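Thiamine phosphate pyrophosphorylase (PDB 3CEU) probably acts in thiamine diphosphate biosynthesis as a thiamine-phosphate diphosphorylase, an enzyme with a TIM-barrel-like fold. Local coordinates at residues I4-P9 with H31-E36; I57-H62 with M72-N77; M148-I153 with G168-G173; K17-L22 with D174-F179; V91-H96 with D109-S114. All coordinates share one frame; numbering follows the deposited sequence.

Contact 1 (I4-P9 with H31-E36)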
# COMPACT_ATOMS: atom_id res chain seq x y z
N ILE A 4 -3.88 -3.01 -0.10
CA ILE A 4 -3.25 -1.69 -0.13
C ILE A 4 -2.68 -1.38 -1.50
O ILE A 4 -2.04 -2.23 -2.13
CB ILE A 4 -2.12 -1.59 0.91
CG1 ILE A 4 -2.66 -1.95 2.30
CG2 ILE A 4 -1.52 -0.20 0.92
CD1 ILE A 4 -1.58 -2.23 3.33
N VAL A 5 -2.91 -0.15 -1.96
CA VAL A 5 -2.42 0.31 -3.26
C VAL A 5 -1.40 1.43 -3.09
O VAL A 5 -1.64 2.38 -2.34
CB VAL A 5 -3.57 0.87 -4.15
CG1 VAL A 5 -2.98 1.53 -5.40
CG2 VAL A 5 -4.53 -0.25 -4.55
N VAL A 6 -0.26 1.33 -3.76
CA VAL A 6 0.73 2.39 -3.70
C VAL A 6 0.61 3.19 -4.99
O VAL A 6 0.43 2.61 -6.07
CB VAL A 6 2.19 1.86 -3.59
CG1 VAL A 6 3.15 3.04 -3.45
CG2 VAL A 6 2.35 0.91 -2.42
N THR A 7 0.66 4.52 -4.88
CA THR A 7 0.58 5.39 -6.05
C THR A 7 1.80 5.16 -6.92
O THR A 7 2.67 4.35 -6.60
CB THR A 7 0.63 6.89 -5.69
OG1 THR A 7 1.91 7.18 -5.12
CG2 THR A 7 -0.47 7.28 -4.73
N THR A 8 1.86 5.89 -8.03
CA THR A 8 2.99 5.84 -8.95
C THR A 8 4.01 6.86 -8.43
O THR A 8 3.63 7.84 -7.77
CB THR A 8 2.56 6.26 -10.36
OG1 THR A 8 1.66 7.37 -10.26
CG2 THR A 8 1.89 5.12 -11.07
N PRO A 9 5.30 6.66 -8.72
CA PRO A 9 6.35 7.58 -8.26
C PRO A 9 6.19 9.00 -8.80
O PRO A 9 6.68 9.95 -8.21
CB PRO A 9 7.63 6.91 -8.76
CG PRO A 9 7.27 5.45 -8.85
CD PRO A 9 5.88 5.52 -9.44
N HIS A 31 -1.20 4.35 -0.27
CA HIS A 31 0.14 4.78 0.12
C HIS A 31 0.65 5.78 -0.91
O HIS A 31 0.95 5.43 -2.06
CB HIS A 31 1.09 3.59 0.21
CG HIS A 31 1.19 3.01 1.59
ND1 HIS A 31 2.35 3.09 2.35
CD2 HIS A 31 0.28 2.39 2.38
CE1 HIS A 31 2.13 2.55 3.54
NE2 HIS A 31 0.88 2.12 3.58
N LEU A 32 0.70 7.04 -0.49
CA LEU A 32 1.16 8.13 -1.35
C LEU A 32 2.68 8.14 -1.36
O LEU A 32 3.32 8.49 -0.36
CB LEU A 32 0.63 9.47 -0.82
CG LEU A 32 1.02 10.75 -1.56
CD1 LEU A 32 0.63 10.65 -3.03
CD2 LEU A 32 0.34 11.94 -0.91
N ARG A 33 3.26 7.74 -2.48
CA ARG A 33 4.71 7.72 -2.62
C ARG A 33 5.12 8.44 -3.89
O ARG A 33 4.90 7.95 -5.00
CB ARG A 33 5.20 6.26 -2.61
CG ARG A 33 6.71 6.06 -2.74
CD ARG A 33 7.06 4.59 -2.49
NE ARG A 33 8.43 4.25 -2.84
CZ ARG A 33 8.91 4.19 -4.08
NH1 ARG A 33 8.13 4.45 -5.13
NH2 ARG A 33 10.17 3.84 -4.29
N LYS A 34 5.68 9.63 -3.72
CA LYS A 34 6.15 10.47 -4.82
C LYS A 34 7.58 10.89 -4.50
O LYS A 34 7.83 12.02 -4.06
CB LYS A 34 5.29 11.73 -4.93
CG LYS A 34 3.80 11.48 -5.13
CD LYS A 34 3.54 10.70 -6.40
CE LYS A 34 2.05 10.59 -6.69
NZ LYS A 34 1.82 9.76 -7.90
N PRO A 35 8.55 10.00 -4.75
CA PRO A 35 9.98 10.24 -4.49
C PRO A 35 10.51 11.56 -5.04
O PRO A 35 10.27 11.90 -6.19
CB PRO A 35 10.65 9.05 -5.17
CG PRO A 35 9.60 7.97 -5.14
CD PRO A 35 8.36 8.73 -5.48
N GLU A 36 11.24 12.29 -4.20
CA GLU A 36 11.85 13.56 -4.60
C GLU A 36 10.90 14.46 -5.39
O GLU A 36 11.13 14.72 -6.58
CB GLU A 36 13.09 13.29 -5.47
CG GLU A 36 14.19 12.43 -4.82
CD GLU A 36 15.01 13.18 -3.77
OE1 GLU A 36 15.53 14.28 -4.08
OE2 GLU A 36 15.15 12.66 -2.65
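Thr7 and Arg33 meet just beyond the ends of two parallel strands, the first and second of the barrel. Thr7 OG1 accepts the N-H of Arg33 at 3.0 Å. It can do so because OG1 stands between the backbone N and the carbonyl carbon (chi1 64°). The methyl CG2 is then turned to Leu32, 3.8 Å from Leu32 CA. Before this point the backbones are bonded directly. His31 N gives to Val5 O at 2.9 Å, and Thr7 N gives to His31 O at 3.0 Å. Ile4 CG2 approaches His31 CD2 obliquely, at 3.5 Å. This part is buried and tight, and the two ring nitrogens of His31 bond onward to His60 and to Tyr110 OH. Lys34 bends at its second torsion and brings its tip back, and NZ donates to Thr8 O at 2.6 Å. The same NZ bonds to Thr10 O and forms a salt bridge with Glu15. The solvent side is looser. There Pro9 CB rests 3.8 Å from Pro35 CD, and Pro9 CG sits at the edge of the Arg33 guanidinium, 3.9 Å from Arg33 NH1. Pro35 CG lies over one face of that group. The contact is part of the beta-alpha-beta unit in which helix 15-24 connects the two strands. Strand 168-171 flanks residues 4-6, strand 57-59 pairs with Leu32, and helix 173-176 packs on Val5.

Contact 2 (I57-H62 with M72-N77)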
# COMPACT_ATOMS: atom_id res chain seq x y z
N ILE A 57 -5.20 7.40 3.62
CA ILE A 57 -3.95 7.65 2.92
C ILE A 57 -2.73 7.77 3.84
O ILE A 57 -2.78 8.45 4.87
CB ILE A 57 -4.07 8.96 2.08
CG1 ILE A 57 -5.22 8.83 1.08
CG2 ILE A 57 -2.75 9.26 1.37
CD1 ILE A 57 -5.54 10.12 0.34
N VAL A 58 -1.64 7.10 3.48
CA VAL A 58 -0.39 7.15 4.22
C VAL A 58 0.61 7.76 3.26
O VAL A 58 0.64 7.39 2.08
CB VAL A 58 0.11 5.74 4.62
CG1 VAL A 58 1.40 5.85 5.41
CG2 VAL A 58 -0.95 5.01 5.44
N THR A 59 1.42 8.71 3.73
CA THR A 59 2.39 9.36 2.84
C THR A 59 3.84 9.01 3.13
O THR A 59 4.23 8.88 4.29
CB THR A 59 2.26 10.90 2.89
OG1 THR A 59 3.26 11.49 2.06
CG2 THR A 59 2.42 11.42 4.31
N HIS A 60 4.63 8.85 2.08
CA HIS A 60 6.03 8.52 2.23
C HIS A 60 6.92 9.76 2.16
O HIS A 60 8.13 9.69 2.37
CB HIS A 60 6.48 7.53 1.14
CG HIS A 60 5.82 6.19 1.22
ND1 HIS A 60 6.46 5.02 0.87
CD2 HIS A 60 4.56 5.84 1.59
CE1 HIS A 60 5.63 4.01 1.02
NE2 HIS A 60 4.47 4.48 1.45
N GLU A 61 6.32 10.90 1.88
CA GLU A 61 7.10 12.13 1.79
C GLU A 61 6.40 13.27 2.50
O GLU A 61 5.22 13.16 2.83
CB GLU A 61 7.35 12.49 0.32
CG GLU A 61 8.42 11.61 -0.39
CD GLU A 61 7.91 10.24 -0.83
OE1 GLU A 61 8.75 9.33 -1.01
OE2 GLU A 61 6.68 10.09 -1.02
N HIS A 62 7.13 14.35 2.76
CA HIS A 62 6.54 15.51 3.41
C HIS A 62 5.54 15.10 4.47
O HIS A 62 4.32 15.23 4.30
CB HIS A 62 5.86 16.38 2.35
CG HIS A 62 6.76 16.71 1.21
ND1 HIS A 62 7.99 17.31 1.37
CD2 HIS A 62 6.62 16.51 -0.13
CE1 HIS A 62 8.57 17.46 0.20
NE2 HIS A 62 7.75 16.98 -0.73
N MSE A 72 -3.93 9.56 7.23
CA MSE A 72 -3.94 8.46 8.18
C MSE A 72 -2.67 8.42 9.02
O MSE A 72 -2.72 8.31 10.25
CB MSE A 72 -4.12 7.14 7.43
CG MSE A 72 -4.31 5.93 8.33
SE MSE A 72 -4.83 4.33 7.33
CE MSE A 72 -3.21 3.28 7.58
N GLY A 73 -1.52 8.49 8.34
CA GLY A 73 -0.23 8.45 9.02
C GLY A 73 0.93 8.52 8.04
O GLY A 73 0.78 8.97 6.90
N ILE A 74 2.10 8.07 8.47
CA ILE A 74 3.29 8.12 7.64
C ILE A 74 4.00 6.77 7.52
O ILE A 74 3.83 5.87 8.36
CB ILE A 74 4.30 9.12 8.21
CG1 ILE A 74 4.78 8.63 9.58
CG2 ILE A 74 3.64 10.49 8.34
CD1 ILE A 74 5.93 9.42 10.15
N HIS A 75 4.80 6.63 6.46
CA HIS A 75 5.55 5.40 6.22
C HIS A 75 7.01 5.79 6.14
O HIS A 75 7.44 6.40 5.17
CB HIS A 75 5.14 4.76 4.89
CG HIS A 75 5.61 3.36 4.73
ND1 HIS A 75 5.07 2.31 5.44
CD2 HIS A 75 6.58 2.82 3.95
CE1 HIS A 75 5.67 1.19 5.10
NE2 HIS A 75 6.59 1.47 4.19
N LEU A 76 7.78 5.43 7.16
CA LEU A 76 9.20 5.77 7.16
C LEU A 76 9.93 5.06 6.04
O LEU A 76 9.62 3.92 5.71
CB LEU A 76 9.81 5.40 8.51
CG LEU A 76 9.02 5.93 9.70
CD1 LEU A 76 9.66 5.47 11.00
CD2 LEU A 76 8.94 7.44 9.64
N ASN A 77 10.89 5.74 5.43
CA ASN A 77 11.64 5.13 4.34
C ASN A 77 13.02 5.77 4.19
O ASN A 77 13.33 6.74 4.87
CB ASN A 77 10.84 5.24 3.04
CG ASN A 77 10.64 6.67 2.59
OD1 ASN A 77 11.55 7.29 2.04
ND2 ASN A 77 9.45 7.19 2.83
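Val58 and Thr59 run alongside Gly73 and Ile74 as parallel strands whose directions differ by 47°, with Thr59 N bonded to Gly73 O and His75 N to Thr59 O, both at 3.2 Å. At the start of the contact Met72, a selenomethionine, bends at its last torsion, and its CE lies 3.6 Å from Val58 CG2. Val58 CG1 covers the Ile74 backbone. At the other end the His60 and His75 rings form an offset stack, centroids 4.5 Å apart and planes at 29°. His75 CB stands over one face of the His60 ring, and His75 CD2 comes within 3.3 Å of His60 CE1. Asn77 ND2 donates to His60 O at 2.9 Å, in the amide plane and on a lone pair of the carbonyl. The same ND2 also reaches His75 O. An alanine in place of His60 would probably leave His75 without its stacking partner and His31 ND1 without its mate. Beyond the stack, His75 ND1 bonds to Ser92 OG and NE2 to Ser94 OG. The chemistry is that of a polar network inside the barrel. His75 is held at both ring nitrogens and His60 at NE2, which is likely to limit how each ring turns.

Contact 3 (M148-I153 with G168-G173)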
# COMPACT_ATOMS: atom_id res chain seq x y z
N MSE A 148 2.09 -6.58 5.90
CA MSE A 148 1.54 -6.49 4.56
C MSE A 148 2.54 -7.01 3.54
O MSE A 148 3.70 -6.60 3.52
CB MSE A 148 1.15 -5.04 4.26
CG MSE A 148 0.37 -4.35 5.40
SE MSE A 148 -1.22 -5.32 6.05
CE MSE A 148 -1.87 -3.99 7.31
N ALA A 149 2.10 -7.93 2.69
CA ALA A 149 2.99 -8.50 1.70
C ALA A 149 3.16 -7.54 0.52
O ALA A 149 2.19 -6.96 0.04
CB ALA A 149 2.46 -9.84 1.23
N LEU A 150 4.39 -7.38 0.07
CA LEU A 150 4.68 -6.49 -1.05
C LEU A 150 5.78 -7.05 -1.94
O LEU A 150 6.74 -7.65 -1.47
CB LEU A 150 5.11 -5.12 -0.53
CG LEU A 150 5.90 -4.22 -1.50
CD1 LEU A 150 5.01 -3.76 -2.66
CD2 LEU A 150 6.45 -3.02 -0.74
N GLY A 151 5.62 -6.82 -3.24
CA GLY A 151 6.63 -7.29 -4.18
C GLY A 151 6.19 -8.41 -5.09
O GLY A 151 6.15 -9.58 -4.70
N GLY A 152 5.87 -8.05 -6.33
CA GLY A 152 5.46 -9.02 -7.32
C GLY A 152 4.13 -9.70 -7.05
O GLY A 152 3.98 -10.89 -7.30
N ILE A 153 3.17 -8.93 -6.56
CA ILE A 153 1.85 -9.48 -6.27
C ILE A 153 0.91 -9.20 -7.44
O ILE A 153 0.98 -8.14 -8.06
CB ILE A 153 1.30 -8.84 -4.99
CG1 ILE A 153 2.32 -9.01 -3.86
CG2 ILE A 153 -0.04 -9.46 -4.62
CD1 ILE A 153 1.93 -8.33 -2.57
N GLY A 168 -2.55 -8.42 4.77
CA GLY A 168 -2.85 -7.59 3.62
C GLY A 168 -1.87 -7.75 2.47
O GLY A 168 -0.82 -8.37 2.60
N ALA A 169 -2.24 -7.20 1.33
CA ALA A 169 -1.37 -7.29 0.16
C ALA A 169 -1.22 -5.89 -0.40
O ALA A 169 -2.18 -5.12 -0.43
CB ALA A 169 -1.98 -8.24 -0.88
N VAL A 170 -0.01 -5.58 -0.83
CA VAL A 170 0.29 -4.26 -1.37
C VAL A 170 0.60 -4.37 -2.85
O VAL A 170 1.39 -5.20 -3.26
CB VAL A 170 1.48 -3.63 -0.64
CG1 VAL A 170 1.72 -2.22 -1.16
CG2 VAL A 170 1.20 -3.63 0.86
N VAL A 171 -0.03 -3.52 -3.65
CA VAL A 171 0.18 -3.57 -5.08
C VAL A 171 0.50 -2.20 -5.67
O VAL A 171 0.11 -1.16 -5.13
CB VAL A 171 -1.08 -4.14 -5.78
CG1 VAL A 171 -1.40 -5.51 -5.22
CG2 VAL A 171 -2.25 -3.20 -5.58
N LEU A 172 1.20 -2.19 -6.79
CA LEU A 172 1.53 -0.93 -7.44
C LEU A 172 1.49 -1.12 -8.96
O LEU A 172 0.55 -0.68 -9.61
CB LEU A 172 2.91 -0.43 -6.99
CG LEU A 172 3.16 1.09 -7.10
CD1 LEU A 172 4.41 1.50 -6.31
CD2 LEU A 172 3.31 1.47 -8.56
N GLY A 173 2.49 -1.81 -9.50
CA GLY A 173 2.55 -2.04 -10.93
C GLY A 173 1.39 -2.80 -11.56
O GLY A 173 0.78 -2.34 -12.54
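Val170 is the main bump of this contact, and it fills a hollow along the strand of residues 148-150. Its CG2 lies 3.7 Å from Met148 CB, and its CB is 3.9 Å from Leu150 CB. CG1 is anti to the backbone N (chi1 -176°), which leaves it close to Leu150 CD1. The two methyls thus divide the work, one toward each neighbour. Gly168 provides the second hollow. Met148, a selenomethionine, bends at its second torsion (chi2 -52°) and lays SE 3.6 Å from Gly168 N. A CB on residue 168 would run into that selenium, so the bare backbone makes the room. The third bump is Ile153, which returns after the turn at Gly151 and Gly152. Its CD1 presses on Val170 O at 3.3 Å, and its CG2 meets Val171 CG1 at 4.2 Å. Between these fits the parallel backbones are joined by two hydrogen bonds. Ala149 N gives to Gly168 O at 3.0 Å, and Val170 N gives to Ala149 O at 2.7 Å. The strands are the seventh and eighth of the barrel, linked by helix 158-163. That helix covers Ala149, Ala169 and Ile153 from outside. Inside, Val170 touches Ile4 and Val6 of strand 2-6, where the barrel closes, while Met148 and Leu150 pack on Phe112 of strand 110-113.

Contact 4 (K17-L22 with D174-F179)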
# COMPACT_ATOMS: atom_id res chain seq x y z
N LYS A 17 -8.75 11.50 -10.07
CA LYS A 17 -10.02 10.88 -10.44
C LYS A 17 -9.93 9.38 -10.26
O LYS A 17 -10.84 8.74 -9.73
CB LYS A 17 -10.37 11.15 -11.90
CG LYS A 17 -11.13 12.45 -12.18
CD LYS A 17 -10.29 13.69 -11.94
CE LYS A 17 -10.98 14.91 -12.53
NZ LYS A 17 -11.08 14.82 -14.02
N ILE A 18 -8.82 8.81 -10.72
CA ILE A 18 -8.65 7.39 -10.60
C ILE A 18 -8.59 6.99 -9.14
O ILE A 18 -9.22 6.02 -8.74
CB ILE A 18 -7.38 6.90 -11.33
CG1 ILE A 18 -7.46 7.27 -12.81
CG2 ILE A 18 -7.25 5.39 -11.17
CD1 ILE A 18 -6.26 6.85 -13.64
N ILE A 19 -7.84 7.75 -8.34
CA ILE A 19 -7.73 7.43 -6.92
C ILE A 19 -9.08 7.49 -6.23
O ILE A 19 -9.43 6.60 -5.45
CB ILE A 19 -6.76 8.39 -6.20
CG1 ILE A 19 -5.32 8.12 -6.67
CG2 ILE A 19 -6.89 8.22 -4.67
CD1 ILE A 19 -4.26 9.11 -6.15
N THR A 20 -9.84 8.53 -6.53
CA THR A 20 -11.15 8.70 -5.93
C THR A 20 -12.05 7.53 -6.30
O THR A 20 -12.76 6.96 -5.46
CB THR A 20 -11.76 10.01 -6.40
OG1 THR A 20 -10.88 11.08 -6.03
CG2 THR A 20 -13.13 10.24 -5.78
N ALA A 21 -12.00 7.15 -7.58
CA ALA A 21 -12.78 6.04 -8.10
C ALA A 21 -12.43 4.74 -7.37
O ALA A 21 -13.30 3.89 -7.15
CB ALA A 21 -12.53 5.90 -9.61
N LEU A 22 -11.16 4.59 -7.01
CA LEU A 22 -10.70 3.40 -6.30
C LEU A 22 -11.20 3.44 -4.85
O LEU A 22 -11.57 2.41 -4.28
CB LEU A 22 -9.16 3.31 -6.34
CG LEU A 22 -8.51 3.13 -7.73
CD1 LEU A 22 -7.03 3.46 -7.71
CD2 LEU A 22 -8.71 1.70 -8.19
N ASP A 174 1.07 -3.97 -11.03
CA ASP A 174 -0.01 -4.78 -11.59
C ASP A 174 -1.31 -4.00 -11.72
O ASP A 174 -2.22 -4.42 -12.44
CB ASP A 174 -0.27 -6.01 -10.74
CG ASP A 174 -1.44 -6.81 -11.25
OD1 ASP A 174 -1.37 -7.27 -12.41
OD2 ASP A 174 -2.43 -6.96 -10.51
N LEU A 175 -1.38 -2.87 -11.03
CA LEU A 175 -2.58 -2.06 -11.08
C LEU A 175 -2.45 -0.83 -11.99
O LEU A 175 -3.19 -0.72 -12.98
CB LEU A 175 -2.97 -1.64 -9.65
CG LEU A 175 -4.33 -0.98 -9.49
CD1 LEU A 175 -4.82 -1.15 -8.06
CD2 LEU A 175 -4.21 0.49 -9.85
N TRP A 176 -1.51 0.06 -11.69
CA TRP A 176 -1.32 1.26 -12.49
C TRP A 176 -0.85 1.01 -13.93
O TRP A 176 -1.16 1.78 -14.85
CB TRP A 176 -0.36 2.22 -11.78
CG TRP A 176 -0.84 2.64 -10.43
CD1 TRP A 176 -0.39 2.20 -9.23
CD2 TRP A 176 -1.92 3.54 -10.15
NE1 TRP A 176 -1.12 2.76 -8.20
CE2 TRP A 176 -2.07 3.59 -8.74
CE3 TRP A 176 -2.78 4.31 -10.94
CZ2 TRP A 176 -3.04 4.38 -8.11
CZ3 TRP A 176 -3.75 5.09 -10.32
CH2 TRP A 176 -3.87 5.12 -8.92
N ASN A 177 -0.10 -0.07 -14.14
CA ASN A 177 0.38 -0.41 -15.47
C ASN A 177 -0.79 -0.68 -16.42
O ASN A 177 -0.61 -0.80 -17.64
CB ASN A 177 1.29 -1.65 -15.40
CG ASN A 177 2.61 -1.38 -14.66
OD1 ASN A 177 3.32 -2.31 -14.26
ND2 ASN A 177 2.94 -0.10 -14.49
N LYS A 178 -2.00 -0.77 -15.86
CA LYS A 178 -3.21 -1.03 -16.64
C LYS A 178 -3.75 0.25 -17.25
O LYS A 178 -4.83 0.27 -17.83
CB LYS A 178 -4.29 -1.66 -15.75
CG LYS A 178 -4.92 -2.91 -16.34
CD LYS A 178 -3.87 -3.97 -16.65
CE LYS A 178 -3.33 -4.64 -15.39
NZ LYS A 178 -4.30 -5.61 -14.82
N PHE A 179 -3.00 1.33 -17.12
CA PHE A 179 -3.43 2.59 -17.69
C PHE A 179 -2.27 3.37 -18.28
O PHE A 179 -1.26 3.56 -17.62
CB PHE A 179 -4.14 3.45 -16.64
CG PHE A 179 -4.53 4.81 -17.13
CD1 PHE A 179 -3.80 5.93 -16.75
CD2 PHE A 179 -5.63 4.98 -17.96
CE1 PHE A 179 -4.16 7.21 -17.18
CE2 PHE A 179 -6.01 6.24 -18.41
CZ PHE A 179 -5.28 7.36 -18.02
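Trp176, whose ring tip touches Ile18, Ile19 and Leu22, donates its NE1 hydrogen to Val6 O on strand 2-6. That bond holds the indole between the barrel wall and helix 15-24. No polar bond crosses between residues 17-22 and 174-179. The far carbons of the six-membered ring do the touching, all obliquely. Trp176 CZ3 is 3.6 Å from Ile18 CG2. Trp176 CH2 is 3.8 Å from Leu22 CD1 and 4.0 Å from Ile19 CG1. Leu175 CD2 sits over the centre of one indole face. In the TIM-barrel-like fold this contact joins the first helix of the outer layer to the short helix after the last strand, so it bridges the two ends of the barrel sequence. A glycine in place of Trp176 would probably open a gap beside Ile18 and Leu22 and leave Val6 O without its indole donor. Phe179 follows in a type I turn begun by Trp176, with Phe179 N bonded to Trp176 O. Its CG is anti to the backbone N (chi1 175°), and the ring offers a face to Ile18. Ile18 CD1 lies over that face toward the rim, 4.1 Å from Phe179 CD1. Val190 of helix 188-201 touches both Leu175 and Phe179.

Contact 5 (V91-H96 with D109-S114)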
# COMPACT_ATOMS: atom_id res chain seq x y z
N VAL A 91 2.07 5.04 12.10
CA VAL A 91 3.40 5.00 11.53
C VAL A 91 3.60 3.59 11.01
O VAL A 91 3.07 2.64 11.58
CB VAL A 91 4.48 5.32 12.58
CG1 VAL A 91 4.43 4.29 13.69
CG2 VAL A 91 5.85 5.36 11.93
N SER A 92 4.35 3.46 9.92
CA SER A 92 4.62 2.16 9.31
C SER A 92 5.94 2.21 8.57
O SER A 92 6.44 3.29 8.26
CB SER A 92 3.51 1.80 8.32
OG SER A 92 3.54 2.70 7.22
N CYS A 93 6.50 1.03 8.27
CA CYS A 93 7.77 0.93 7.55
C CYS A 93 7.89 -0.40 6.82
O CYS A 93 7.05 -1.29 6.98
CB CYS A 93 8.95 1.04 8.52
SG CYS A 93 9.20 -0.46 9.50
N SER A 94 8.95 -0.54 6.04
CA SER A 94 9.19 -1.76 5.29
C SER A 94 10.29 -2.62 5.90
O SER A 94 11.27 -2.12 6.45
CB SER A 94 9.58 -1.41 3.85
OG SER A 94 8.54 -0.72 3.18
N CYS A 95 10.11 -3.93 5.80
CA CYS A 95 11.11 -4.86 6.31
C CYS A 95 11.44 -5.77 5.14
O CYS A 95 10.62 -5.96 4.24
CB CYS A 95 10.56 -5.65 7.50
SG CYS A 95 10.11 -4.63 8.95
N HIS A 96 12.65 -6.33 5.13
CA HIS A 96 13.09 -7.19 4.04
C HIS A 96 13.69 -8.52 4.46
O HIS A 96 14.62 -9.02 3.82
CB HIS A 96 14.10 -6.44 3.16
CG HIS A 96 13.75 -5.01 2.93
ND1 HIS A 96 14.15 -4.00 3.78
CD2 HIS A 96 12.99 -4.42 1.97
CE1 HIS A 96 13.65 -2.85 3.36
NE2 HIS A 96 12.95 -3.08 2.26
N ASP A 109 2.37 0.23 13.44
CA ASP A 109 0.97 -0.16 13.33
C ASP A 109 0.90 -1.37 12.42
O ASP A 109 0.04 -2.24 12.58
CB ASP A 109 0.16 1.00 12.79
CG ASP A 109 0.05 2.12 13.80
OD1 ASP A 109 -0.71 1.96 14.78
OD2 ASP A 109 0.74 3.15 13.63
N TYR A 110 1.82 -1.40 11.46
CA TYR A 110 1.98 -2.51 10.53
C TYR A 110 3.21 -2.25 9.70
O TYR A 110 3.66 -1.12 9.60
CB TYR A 110 0.77 -2.71 9.61
CG TYR A 110 0.38 -1.60 8.64
CD1 TYR A 110 1.24 -1.16 7.64
CD2 TYR A 110 -0.90 -1.06 8.68
CE1 TYR A 110 0.82 -0.22 6.68
CE2 TYR A 110 -1.32 -0.13 7.73
CZ TYR A 110 -0.46 0.28 6.74
OH TYR A 110 -0.92 1.20 5.81
N VAL A 111 3.77 -3.31 9.14
CA VAL A 111 4.95 -3.18 8.31
C VAL A 111 4.75 -3.92 7.00
O VAL A 111 3.91 -4.81 6.90
CB VAL A 111 6.20 -3.77 9.00
CG1 VAL A 111 6.39 -3.15 10.39
CG2 VAL A 111 6.09 -5.27 9.10
N PHE A 112 5.54 -3.53 6.00
CA PHE A 112 5.51 -4.16 4.69
C PHE A 112 6.57 -5.25 4.74
O PHE A 112 7.51 -5.18 5.53
CB PHE A 112 5.90 -3.16 3.59
CG PHE A 112 4.79 -2.24 3.17
CD1 PHE A 112 3.58 -2.23 3.86
CD2 PHE A 112 4.95 -1.39 2.08
CE1 PHE A 112 2.55 -1.39 3.47
CE2 PHE A 112 3.91 -0.55 1.69
CZ PHE A 112 2.71 -0.56 2.38
N MSE A 113 6.43 -6.27 3.90
CA MSE A 113 7.44 -7.32 3.85
C MSE A 113 7.70 -7.58 2.38
O MSE A 113 6.77 -7.87 1.61
CB MSE A 113 6.96 -8.60 4.54
CG MSE A 113 8.08 -9.57 4.84
SE MSE A 113 7.49 -11.34 5.34
CE MSE A 113 8.81 -12.38 4.37
N SER A 114 8.97 -7.48 1.98
CA SER A 114 9.34 -7.68 0.58
C SER A 114 10.82 -8.02 0.44
O SER A 114 11.59 -7.84 1.39
CB SER A 114 9.07 -6.40 -0.20
OG SER A 114 9.86 -5.35 0.32
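Cys95, Ser114 and Phe112 bury the most surface where the fifth and sixth strands of the TIM barrel run parallel, joined as a beta-alpha-beta unit through helix 98-102. The strand axes differ by 26°. Cys95 is bonded through both backbone groups. Its N gives to Phe112 O at 2.9 Å, and its O accepts Ser114 N at 3.2 Å. Its SG is anti to the carbonyl carbon (chi1 -63°) and lies 4.0 Å from Val111 CB, on the outer face under Val101. Phe112 faces the other way. Its backbone N gives to Cys93 O at 2.9 Å, while its CB packs 3.6 Å from Ser94 OG, which is also held by His75. The ring then leads away into the barrel, where it meets the rings of His31 and His75. Ser114 closes the C-terminal end of the pair. Its O takes a CA-H contact from His96 CA at 3.1 Å, and its OG approaches His96 CD2 obliquely. Ser114 O also bonds to Tyr129 OH. Toward the N-terminal end Ser92 CB approaches the Tyr110 ring obliquely. There Asp109 pairs twice with Val91. Asp109 N gives to Val91 O at 3.1 Å, and Val91 N returns a bond to Asp109 OD2 at 2.8 Å, met nearly head-on to the carboxylate oxygen.

Overall arrangement
Contacts 1, 2, 5 and 3 follow in that order along the chain. Each joins two successive strands of one closed eight-stranded parallel barrel. Between centres, contacts 1 and 2 lie about 9 Å apart, and contacts 2 and 5, and 5 and 3, about 12 Å; each pair meets through neighbouring strands. Contact 3 returns to contact 1 where strand 168-171 pairs with strand 2-6. Contact 4 lies outside the wall, about 23 Å from contact 5 between centres. Its segments alternate with those of contact 1. It brings the first helix against the helix after the eighth strand, so the start and end of the barrel meet. Inside, histidines of contacts 1 and 2 bond to hydroxyls of contact 5.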